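Local coordinates for protein 7,8-dihydro-6-hydroxymethylpterin pyrophosphokinase-dihydropteroate synthase (Plasmodium falciparum, PDB 6JWS) that probably catalyses two consecutive steps of folate biosynthesis, pyrophosphorylation of 6-hydroxymethyl-7,8-dihydropterin by ATP and condensation of the resulting diphosphate with 4-aminobenzoate to 7,8-dihydropteroate, at residues 17-22 and 211-216; 47-52 and 167-172; 578-583 and 607-612. The protein carries 1 engineered substitution. All coordinates share one frame; numbering follows the deposited sequence.

Contact 1: residues 17-22 and 211-216. With ATP (adenosine-5'-triphosphate), chain J.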
loop_
_atom_site.group_PDB
_atom_site.type_symbol
_atom_site.label_atom_id
_atom_site.label_comp_id
_atom_site.label_asym_id
_atom_site.label_seq_id
_atom_site.Cartn_x
_atom_site.Cartn_y
_atom_site.Cartn_z
ATOM N N ILE B 17 -21.024 12.964 40.554
ATOM C CA ILE B 17 -20.448 12.381 39.347
ATOM C C ILE B 17 -20.509 10.852 39.397
ATOM O O ILE B 17 -19.820 10.224 40.197
ATOM C CB ILE B 17 -18.995 12.862 39.124
ATOM C CG1 ILE B 17 -18.847 14.380 39.229
ATOM C CG2 ILE B 17 -18.480 12.339 37.787
ATOM C CD1 ILE B 17 -19.548 15.127 38.114
ATOM N N ALA B 18 -21.267 10.258 38.473
ATOM C CA ALA B 18 -21.305 8.815 38.279
ATOM C C ALA B 18 -20.752 8.443 36.904
ATOM O O ALA B 18 -20.951 9.178 35.935
ATOM C CB ALA B 18 -22.724 8.324 38.380
ATOM N N VAL B 19 -20.134 7.253 36.831
ATOM C CA VAL B 19 -19.658 6.662 35.594
ATOM C C VAL B 19 -20.419 5.359 35.382
ATOM O O VAL B 19 -20.474 4.534 36.285
ATOM C CB VAL B 19 -18.131 6.454 35.646
ATOM C CG1 VAL B 19 -17.550 5.988 34.320
ATOM C CG2 VAL B 19 -17.413 7.708 36.116
ATOM N N LEU B 20 -21.041 5.214 34.205
ATOM C CA LEU B 20 -21.877 4.068 33.890
ATOM C C LEU B 20 -21.300 3.248 32.737
ATOM O O LEU B 20 -20.595 3.777 31.872
ATOM C CB LEU B 20 -23.292 4.531 33.523
ATOM C CG LEU B 20 -24.016 5.442 34.514
ATOM C CD1 LEU B 20 -25.435 5.690 34.027
ATOM C CD2 LEU B 20 -24.038 4.840 35.920
ATOM N N ASN B 21 -21.654 1.951 32.746
ATOM C CA ASN B 21 -21.487 1.040 31.630
ATOM C C ASN B 21 -22.864 0.660 31.078
ATOM O O ASN B 21 -23.774 0.339 31.838
ATOM C CB ASN B 21 -20.665 -0.194 32.010
ATOM C CG ASN B 21 -20.223 -0.962 30.778
ATOM O OD1 ASN B 21 -19.250 -0.596 30.131
ATOM N ND2 ASN B 21 -20.945 -2.003 30.402
ATOM N N LEU B 22 -23.010 0.714 29.745
ATOM C CA LEU B 22 -24.222 0.332 29.035
ATOM C C LEU B 22 -23.852 -0.792 28.071
ATOM O O LEU B 22 -23.001 -0.595 27.214
ATOM C CB LEU B 22 -24.735 1.532 28.223
ATOM C CG LEU B 22 -25.484 2.657 28.945
ATOM C CD1 LEU B 22 -24.758 3.156 30.184
ATOM C CD2 LEU B 22 -25.724 3.819 27.992
ATOM N N ILE B 211 -23.142 0.625 37.439
ATOM C CA ILE B 211 -22.496 1.823 37.938
ATOM C C ILE B 211 -21.042 1.467 38.188
ATOM O O ILE B 211 -20.773 0.553 38.950
ATOM C CB ILE B 211 -23.160 2.359 39.217
ATOM C CG1 ILE B 211 -24.677 2.504 39.060
ATOM C CG2 ILE B 211 -22.496 3.662 39.649
ATOM C CD1 ILE B 211 -25.359 3.026 40.311
ATOM N N LEU B 212 -20.121 2.160 37.518
ATOM C CA LEU B 212 -18.719 1.812 37.652
ATOM C C LEU B 212 -18.115 2.644 38.774
ATOM O O LEU B 212 -17.333 2.155 39.572
ATOM C CB LEU B 212 -17.998 2.047 36.320
ATOM C CG LEU B 212 -18.500 1.226 35.126
ATOM C CD1 LEU B 212 -17.873 1.725 33.822
ATOM C CD2 LEU B 212 -18.238 -0.268 35.316
ATOM N N PHE B 213 -18.444 3.931 38.801
ATOM C CA PHE B 213 -17.899 4.798 39.820
ATOM C C PHE B 213 -18.997 5.749 40.263
ATOM O O PHE B 213 -19.928 6.025 39.512
ATOM C CB PHE B 213 -16.721 5.611 39.282
ATOM C CG PHE B 213 -15.485 4.822 38.933
ATOM C CD1 PHE B 213 -14.696 4.257 39.927
ATOM C CD2 PHE B 213 -15.093 4.666 37.605
ATOM C CE1 PHE B 213 -13.544 3.546 39.600
ATOM C CE2 PHE B 213 -13.943 3.960 37.282
ATOM C CZ PHE B 213 -13.169 3.397 38.280
ATOM N N PHE B 214 -18.863 6.241 41.491
ATOM C CA PHE B 214 -19.759 7.255 42.023
ATOM C C PHE B 214 -18.943 8.098 42.995
ATOM O O PHE B 214 -18.592 7.643 44.084
ATOM C CB PHE B 214 -20.978 6.600 42.679
ATOM C CG PHE B 214 -22.136 7.533 42.930
ATOM C CD1 PHE B 214 -22.021 8.593 43.816
ATOM C CD2 PHE B 214 -23.349 7.332 42.293
ATOM C CE1 PHE B 214 -23.089 9.450 44.035
ATOM C CE2 PHE B 214 -24.416 8.186 42.521
ATOM C CZ PHE B 214 -24.284 9.238 43.397
ATOM N N ASN B 215 -18.605 9.309 42.562
ATOM C CA ASN B 215 -17.649 10.112 43.294
ATOM C C ASN B 215 -16.440 9.231 43.596
ATOM O O ASN B 215 -16.123 8.331 42.809
ATOM C CB ASN B 215 -18.312 10.815 44.483
ATOM C CG ASN B 215 -19.382 11.794 44.034
ATOM O OD1 ASN B 215 -19.351 12.287 42.902
ATOM N ND2 ASN B 215 -20.347 12.066 44.902
ATOM N N ASP B 216 -15.801 9.490 44.746
ATOM C CA ASP B 216 -14.621 8.754 45.170
ATOM C C ASP B 216 -15.002 7.665 46.176
ATOM O O ASP B 216 -14.149 7.192 46.917
ATOM C CB ASP B 216 -13.595 9.708 45.779
ATOM C CG ASP B 216 -14.131 10.425 47.011
ATOM O OD1 ASP B 216 -15.331 10.249 47.329
ATOM O OD2 ASP B 216 -13.347 11.140 47.654
HETATM P PG ATP J . -23.125 -6.971 37.667
HETATM O O1G ATP J . -22.131 -7.299 36.568
HETATM O O2G ATP J . -22.514 -7.046 39.056
HETATM O O3G ATP J . -23.826 -5.651 37.415
HETATM P PB ATP J . -24.719 -9.264 36.558
HETATM O O1B ATP J . -25.421 -10.350 37.297
HETATM O O2B ATP J . -23.605 -9.612 35.619
HETATM O O3B ATP J . -24.243 -8.155 37.618
HETATM P PA ATP J . -26.979 -7.441 36.171
HETATM O O1A ATP J . -26.518 -6.035 35.942
HETATM O O2A ATP J . -28.257 -7.878 35.532
HETATM O O3A ATP J . -25.808 -8.441 35.727
HETATM O "O5'" ATP J . -27.049 -7.736 37.748
HETATM C "C5'" ATP J . -26.634 -6.687 38.661
HETATM C "C4'" ATP J . -26.559 -7.242 40.059
HETATM O "O4'" ATP J . -25.312 -6.842 40.687
HETATM C "C3'" ATP J . -27.669 -6.766 41.003
HETATM O "O3'" ATP J . -28.007 -7.829 41.886
HETATM C "C2'" ATP J . -27.027 -5.546 41.668
HETATM O "O2'" ATP J . -27.490 -5.251 42.966
HETATM C "C1'" ATP J . -25.572 -5.981 41.778
HETATM N N9 ATP J . -24.634 -4.858 41.750
HETATM C C8 ATP J . -23.635 -4.623 42.659
HETATM N N7 ATP J . -22.946 -3.540 42.385
HETATM C C5 ATP J . -23.511 -3.057 41.211
HETATM C C6 ATP J . -23.206 -1.943 40.406
HETATM N N6 ATP J . -22.229 -1.089 40.688
HETATM N N1 ATP J . -23.968 -1.740 39.300
HETATM C C2 ATP J . -24.956 -2.606 39.031
HETATM N N3 ATP J . -25.326 -3.687 39.716
HETATM C C4 ATP J . -24.556 -3.858 40.811
#
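Backbone hydrogen bonds join strands 17-22 and 211-214 as antiparallel neighbours. V19 with F213 is a hydrogen-bonded pair, flanked by the non-hydrogen-bonded pairs A18-F214 and L20-I211. Both L212 and F213 face V19, a classic beta bulge that slips the register by one. V19 O is therefore gripped twice, by L212 N at 2.7 Å and by F213 N at 3.3 Å, the latter on a lone pair. V19 N gives its bond to F213 O from above the carbonyl plane.

N215 has CG beside its backbone N (chi1 -63°), so OD1 takes I17 N on a lone pair at 3.0 Å. N215 N gives a bond of 2.8 Å to I17 O, nearly along the C=O axis. ND2 turns to N16 OD1.

V19 and F213 run side by side, with V19 CG2 3.9 Å from F213 CB and V19 CB at the ring edge. On the other face L20 CD2 is 4.0 Å from I211 CG1.

Within this contact the backbone of I211 holds ATP. I211 N binds ATP N1 at 3.1 Å, almost straight at 176°, and ATP N6 donates to I211 O at 2.8 Å. N312 O and S317 N bond ATP too.

A18, I211 and F214 pack on M180 of helix 177-190; V19, L212 and F213 on L333 of helix 327-336. Strand 163-172 borders the other edge of 17-22.

Contact 2: residues 47-52 and 167-172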
loop_
_atom_site.group_PDB
_atom_site.type_symbol
_atom_site.label_atom_id
_atom_site.label_comp_id
_atom_site.label_asym_id
_atom_site.label_seq_id
_atom_site.Cartn_x
_atom_site.Cartn_y
_atom_site.Cartn_z
ATOM N N LYS B 47 -26.936 14.960 33.604
ATOM C CA LYS B 47 -26.351 15.372 32.344
ATOM C C LYS B 47 -25.175 14.480 31.939
ATOM O O LYS B 47 -24.180 14.401 32.661
ATOM C CB LYS B 47 -25.903 16.832 32.432
ATOM C CG LYS B 47 -25.349 17.327 31.112
ATOM C CD LYS B 47 -24.906 18.759 31.062
ATOM C CE LYS B 47 -24.990 19.187 29.612
ATOM N NZ LYS B 47 -23.943 20.176 29.307
ATOM N N ILE B 48 -25.262 13.898 30.735
ATOM C CA ILE B 48 -24.138 13.191 30.136
ATOM C C ILE B 48 -23.058 14.185 29.708
ATOM O O ILE B 48 -23.294 15.043 28.862
ATOM C CB ILE B 48 -24.603 12.324 28.952
ATOM C CG1 ILE B 48 -25.612 11.270 29.415
ATOM C CG2 ILE B 48 -23.398 11.693 28.257
ATOM C CD1 ILE B 48 -26.310 10.536 28.291
ATOM N N ILE B 49 -21.857 14.038 30.277
ATOM C CA ILE B 49 -20.771 14.968 30.027
ATOM C C ILE B 49 -19.548 14.227 29.494
ATOM O O ILE B 49 -18.504 14.853 29.334
ATOM C CB ILE B 49 -20.400 15.760 31.299
ATOM C CG1 ILE B 49 -20.117 14.828 32.480
ATOM C CG2 ILE B 49 -21.432 16.827 31.646
ATOM C CD1 ILE B 49 -19.526 15.536 33.667
ATOM N N ASN B 50 -19.656 12.904 29.265
ATOM C CA ASN B 50 -18.586 12.140 28.640
ATOM C C ASN B 50 -19.134 10.812 28.111
ATOM O O ASN B 50 -20.123 10.300 28.619
ATOM C CB ASN B 50 -17.342 12.022 29.536
ATOM C CG ASN B 50 -16.066 11.872 28.730
ATOM O OD1 ASN B 50 -16.099 11.514 27.545
ATOM N ND2 ASN B 50 -14.935 12.132 29.354
ATOM N N THR B 51 -18.533 10.294 27.034
ATOM C CA THR B 51 -18.861 8.993 26.484
ATOM C C THR B 51 -17.577 8.395 25.928
ATOM O O THR B 51 -16.642 9.124 25.611
ATOM C CB THR B 51 -19.891 9.062 25.343
ATOM O OG1 THR B 51 -19.568 10.102 24.410
ATOM C CG2 THR B 51 -21.327 9.219 25.807
ATOM N N SER B 52 -17.532 7.067 25.819
ATOM C CA SER B 52 -16.449 6.368 25.157
ATOM C C SER B 52 -16.909 6.081 23.730
ATOM O O SER B 52 -18.051 6.382 23.398
ATOM C CB SER B 52 -16.172 5.078 25.889
ATOM O OG SER B 52 -17.234 4.140 25.674
ATOM N N THR B 167 -19.338 3.394 27.760
ATOM C CA THR B 167 -19.394 4.094 29.036
ATOM C C THR B 167 -19.877 5.535 28.848
ATOM O O THR B 167 -19.836 6.069 27.736
ATOM C CB THR B 167 -18.080 3.971 29.824
ATOM O OG1 THR B 167 -16.979 4.519 29.090
ATOM C CG2 THR B 167 -17.803 2.556 30.316
ATOM N N VAL B 168 -20.373 6.130 29.950
ATOM C CA VAL B 168 -20.835 7.508 30.017
ATOM C C VAL B 168 -20.480 8.071 31.391
ATOM O O VAL B 168 -20.513 7.348 32.381
ATOM C CB VAL B 168 -22.343 7.685 29.723
ATOM C CG1 VAL B 168 -22.829 6.832 28.569
ATOM C CG2 VAL B 168 -23.214 7.476 30.949
ATOM N N VAL B 169 -20.111 9.358 31.429
ATOM C CA VAL B 169 -20.038 10.091 32.682
ATOM C C VAL B 169 -21.287 10.968 32.793
ATOM O O VAL B 169 -21.661 11.658 31.836
ATOM C CB VAL B 169 -18.747 10.922 32.786
ATOM C CG1 VAL B 169 -18.704 11.734 34.068
ATOM C CG2 VAL B 169 -17.476 10.084 32.632
ATOM N N VAL B 170 -21.939 10.906 33.964
ATOM C CA VAL B 170 -23.162 11.634 34.269
ATOM C C VAL B 170 -22.904 12.576 35.445
ATOM O O VAL B 170 -22.352 12.182 36.477
ATOM C CB VAL B 170 -24.330 10.666 34.556
ATOM C CG1 VAL B 170 -25.645 11.398 34.741
ATOM C CG2 VAL B 170 -24.499 9.664 33.432
ATOM N N LYS B 171 -23.279 13.846 35.266
ATOM C CA LYS B 171 -23.435 14.758 36.394
ATOM C C LYS B 171 -24.876 14.595 36.872
ATOM O O LYS B 171 -25.807 14.883 36.116
ATOM C CB LYS B 171 -23.052 16.180 35.984
ATOM C CG LYS B 171 -23.201 17.288 37.023
ATOM C CD LYS B 171 -23.299 18.683 36.357
ATOM C CE LYS B 171 -22.005 19.476 36.253
ATOM N NZ LYS B 171 -22.043 20.482 35.156
ATOM N N THR B 172 -25.034 14.041 38.089
ATOM C CA THR B 172 -26.315 13.510 38.542
ATOM C C THR B 172 -26.832 14.255 39.772
ATOM O O THR B 172 -26.064 14.776 40.580
ATOM C CB THR B 172 -26.265 11.984 38.716
ATOM O OG1 THR B 172 -27.611 11.514 38.701
ATOM C CG2 THR B 172 -25.574 11.521 39.980
#
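The carboxamide of N50 is the one flat side-chain group here. It stands on the same sheet face as V169, but the amide turns off toward Y110 and R569. CG is anti to the backbone N (chi1 -152°). OD1 accepts a weak bond from T51 N and a hydrogen bond from R569 NH2, while ND2 donates to Y110 OH. At the root of the side chain, N50 CB rests 3.7 Å from V169 CG2.

The antiparallel ladder runs along the whole pair. K47 N bonds K171 O at 2.8 Å, and K171 N returns a bond to K47 O. Midway, V169 N bonds N50 O at 3.0 Å. At the far end S52 OG lies between its own N and carbonyl carbon, where it receives T167 N at 3.1 Å along a fairly straight line (168°).

V169 O takes I49 N at 2.9 Å and only a weak bond from N50 N. I49 CG1 crosses V169 obliquely, 3.8 Å from V169 CG1. On the other face T51 CG2 lies 3.9 Å from V168 CG1. I48 N also bonds E42 OE2, so the strand start is tied to a calcium ligand.

I49 and N50 together face V169, a classic beta bulge. It sits between two inner strands of the antiparallel sheet of the HPPK part, whose I48, V168 and V170 face is lined by helix 30-44.

Contact 3: residues 578-583 and 607-612. With PT1 (pteroic acid), chain I.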
loop_
_atom_site.group_PDB
_atom_site.type_symbol
_atom_site.label_atom_id
_atom_site.label_comp_id
_atom_site.label_asym_id
_atom_site.label_seq_id
_atom_site.Cartn_x
_atom_site.Cartn_y
_atom_site.Cartn_z
ATOM N N LEU B 578 -7.946 19.434 3.895
ATOM C CA LEU B 578 -6.935 19.622 2.865
ATOM C C LEU B 578 -7.258 20.871 2.047
ATOM O O LEU B 578 -8.422 21.109 1.692
ATOM C CB LEU B 578 -6.875 18.388 1.966
ATOM C CG LEU B 578 -6.458 17.094 2.666
ATOM C CD1 LEU B 578 -6.733 15.900 1.764
ATOM C CD2 LEU B 578 -4.985 17.131 3.075
ATOM N N GLY B 579 -6.216 21.662 1.739
ATOM C CA GLY B 579 -6.418 22.850 0.912
ATOM C C GLY B 579 -6.993 24.052 1.689
ATOM O O GLY B 579 -7.133 25.140 1.130
ATOM N N PHE B 580 -7.336 23.887 2.974
ATOM C CA PHE B 580 -7.933 24.994 3.713
ATOM C C PHE B 580 -6.894 25.611 4.647
ATOM O O PHE B 580 -6.645 25.099 5.749
ATOM C CB PHE B 580 -9.141 24.534 4.533
ATOM C CG PHE B 580 -10.435 24.226 3.814
ATOM C CD1 PHE B 580 -11.422 25.192 3.680
ATOM C CD2 PHE B 580 -10.747 22.916 3.440
ATOM C CE1 PHE B 580 -12.659 24.874 3.146
ATOM C CE2 PHE B 580 -11.970 22.604 2.858
ATOM C CZ PHE B 580 -12.936 23.579 2.743
ATOM N N ALA B 581 -6.297 26.723 4.198
ATOM C CA ALA B 581 -5.146 27.313 4.863
ATOM C C ALA B 581 -4.003 26.304 4.964
ATOM O O ALA B 581 -3.354 26.194 6.016
ATOM C CB ALA B 581 -5.495 27.890 6.228
ATOM N N LYS B 582 -3.745 25.588 3.864
ATOM C CA LYS B 582 -2.526 24.789 3.767
ATOM C C LYS B 582 -1.895 25.026 2.393
ATOM O O LYS B 582 -2.592 24.991 1.389
ATOM C CB LYS B 582 -2.815 23.296 3.983
ATOM C CG LYS B 582 -3.157 22.876 5.409
ATOM C CD LYS B 582 -4.644 22.736 5.641
ATOM C CE LYS B 582 -5.029 22.702 7.107
ATOM N NZ LYS B 582 -6.501 22.672 7.264
ATOM N N LYS B 583 -0.576 25.270 2.354
ATOM C CA LYS B 583 0.178 25.188 1.108
ATOM C C LYS B 583 0.110 23.744 0.601
ATOM O O LYS B 583 -0.174 22.817 1.371
ATOM C CB LYS B 583 1.625 25.658 1.301
ATOM C CG LYS B 583 1.802 27.120 1.732
ATOM C CD LYS B 583 1.750 28.096 0.567
ATOM C CE LYS B 583 1.950 29.554 0.936
ATOM N NZ LYS B 583 0.677 30.321 0.927
ATOM N N SER B 607 -10.628 15.833 -3.318
ATOM C CA SER B 607 -11.131 15.727 -4.677
ATOM C C SER B 607 -10.992 17.040 -5.447
ATOM O O SER B 607 -11.589 18.059 -5.088
ATOM C CB SER B 607 -12.567 15.237 -4.677
ATOM O OG SER B 607 -13.010 14.962 -5.993
ATOM N N ARG B 608 -10.215 16.975 -6.531
ATOM C CA ARG B 608 -10.061 18.021 -7.523
ATOM C C ARG B 608 -9.410 19.267 -6.934
ATOM O O ARG B 608 -9.564 20.335 -7.496
ATOM C CB ARG B 608 -11.389 18.341 -8.210
ATOM C CG ARG B 608 -11.928 17.209 -9.080
ATOM C CD ARG B 608 -13.194 17.669 -9.771
ATOM N NE ARG B 608 -13.789 16.583 -10.548
ATOM C CZ ARG B 608 -14.940 16.672 -11.231
ATOM N NH1 ARG B 608 -15.614 17.809 -11.244
ATOM N NH2 ARG B 608 -15.413 15.626 -11.897
ATOM N N LYS B 609 -8.637 19.127 -5.856
ATOM C CA LYS B 609 -8.031 20.288 -5.217
ATOM C C LYS B 609 -6.692 20.596 -5.879
ATOM O O LYS B 609 -6.055 19.715 -6.457
ATOM C CB LYS B 609 -7.880 20.061 -3.706
ATOM C CG LYS B 609 -9.204 19.913 -2.968
ATOM C CD LYS B 609 -9.152 19.962 -1.461
ATOM C CE LYS B 609 -10.573 20.156 -0.940
ATOM N NZ LYS B 609 -10.699 19.969 0.525
ATOM N N ARG B 610 -6.250 21.846 -5.714
ATOM C CA ARG B 610 -5.058 22.363 -6.364
ATOM C C ARG B 610 -3.814 21.561 -5.990
ATOM O O ARG B 610 -2.925 21.411 -6.819
ATOM C CB ARG B 610 -4.855 23.832 -5.980
ATOM C CG ARG B 610 -5.806 24.818 -6.645
ATOM C CD ARG B 610 -5.737 26.135 -5.871
ATOM N NE ARG B 610 -6.125 26.050 -4.457
ATOM C CZ ARG B 610 -5.979 27.009 -3.533
ATOM N NH1 ARG B 610 -5.438 28.178 -3.852
ATOM N NH2 ARG B 610 -6.373 26.787 -2.286
ATOM N N PHE B 611 -3.714 21.054 -4.755
ATOM C CA PHE B 611 -2.490 20.369 -4.368
ATOM C C PHE B 611 -2.246 19.117 -5.219
ATOM O O PHE B 611 -1.102 18.683 -5.324
ATOM C CB PHE B 611 -2.451 20.059 -2.868
ATOM C CG PHE B 611 -3.255 18.866 -2.430
ATOM C CD1 PHE B 611 -4.606 18.990 -2.131
ATOM C CD2 PHE B 611 -2.661 17.616 -2.313
ATOM C CE1 PHE B 611 -5.350 17.879 -1.727
ATOM C CE2 PHE B 611 -3.405 16.518 -1.910
ATOM C CZ PHE B 611 -4.740 16.649 -1.589
ATOM N N ILE B 612 -3.300 18.527 -5.807
ATOM C CA ILE B 612 -3.090 17.367 -6.669
ATOM C C ILE B 612 -2.251 17.750 -7.898
ATOM O O ILE B 612 -1.274 17.073 -8.206
ATOM C CB ILE B 612 -4.414 16.702 -7.093
ATOM C CG1 ILE B 612 -5.278 16.299 -5.890
ATOM C CG2 ILE B 612 -4.107 15.524 -8.008
ATOM C CD1 ILE B 612 -6.595 15.660 -6.253
HETATM C C2 PT1 I . -13.496 19.129 2.775
HETATM C C3 PT1 I . -14.356 20.034 2.012
HETATM C C5 PT1 I . -15.727 20.200 2.507
HETATM N N6 PT1 I . -13.945 20.691 0.902
HETATM C C7 PT1 I . -15.243 18.711 4.321
HETATM N N9 PT1 I . -16.105 19.526 3.630
HETATM C C10 PT1 I . -14.802 21.535 0.268
HETATM N N11 PT1 I . -15.651 18.055 5.468
HETATM C C12 PT1 I . -16.092 21.719 0.750
HETATM C C21 PT1 I . -8.345 23.762 -3.158
HETATM O O22 PT1 I . -8.250 23.503 -4.389
HETATM O O1 PT1 I . -12.230 18.934 2.385
HETATM N N4 PT1 I . -13.973 18.511 3.877
HETATM N N8 PT1 I . -16.529 21.044 1.835
HETATM C C13 PT1 I . -14.311 22.292 -0.937
HETATM N N14 PT1 I . -13.340 23.324 -0.480
HETATM C C15 PT1 I . -12.146 23.445 -1.105
HETATM C C16 PT1 I . -11.008 23.866 -0.383
HETATM C C17 PT1 I . -12.070 23.147 -2.505
HETATM C C18 PT1 I . -9.769 23.971 -1.061
HETATM C C19 PT1 I . -10.827 23.275 -3.173
HETATM C C20 PT1 I . -9.675 23.667 -2.445
HETATM O O23 PT1 I . -7.332 24.092 -2.520
#
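K609 runs extended from the loop just before helix 610-613 along the aminobenzoate end of pteroic acid to the pterin. K609 CB lies 3.5 Å from PT1 O22, a carboxylate oxygen. K609 CG passes PT1 C19 at 3.7 Å, and CD approaches the carbonyl of L578. K609 CE is 3.6 Å from PT1 C15, where the ring carries its amine. NZ ends between ligand and loop. K609 NZ bonds PT1 O1, the pterin oxygen, at 2.6 Å and L578 O at 2.8 Å, the latter from above the carbonyl plane. A weak bond goes to PT1 N6, and G605 O is a further partner. A positive charge held here would probably polarise the pterin carbonyl.

F580 crosses K609 at about a right angle. PT1 C16 lies over one face of its ring, offset toward the rim, and PT1 C3 is at the edge.

R610 takes the carboxylate. Its chain bends at chi3 (-60°), which brings PT1 O23 to the edge of the guanidinium, near its plane. NE and NH2 both donate to that oxygen, R610 NH2 to PT1 O23 at 2.9 Å. The backbone N of R610 binds PT1 O22, also at 2.9 Å. NH1 forms a salt bridge with D539, which probably steadies the arginine.

L578 and F611 cross obliquely, with L578 CD1 4.0 Å from F611 CZ. F611 also packs on helix 584-592 and on I673 of helix 657-680. The two segments follow strands 572-575 and 603-604 of the TIM barrel; I612 touches V699 of the second subunit.

Contacts 1 and 2 belong to one antiparallel sheet in the HPPK part. Its strands 16-24 and 163-172 are neighbours, so the contacts touch directly; their centres are 9 Å apart. Along the chain contact 2 is nested inside the loop closed by contact 1. The sheet thus links an outer strand at the ATP site to inner strands near the calcium site. Contact 3 comes later in the chain, in the segments that follow two strands of the DHPS barrel. Its centre is 45 Å from that of contact 1 and 38 Å from that of contact 2, across the chain's centre. The ATP and pteroate sites are therefore well separated within one bifunctional chain.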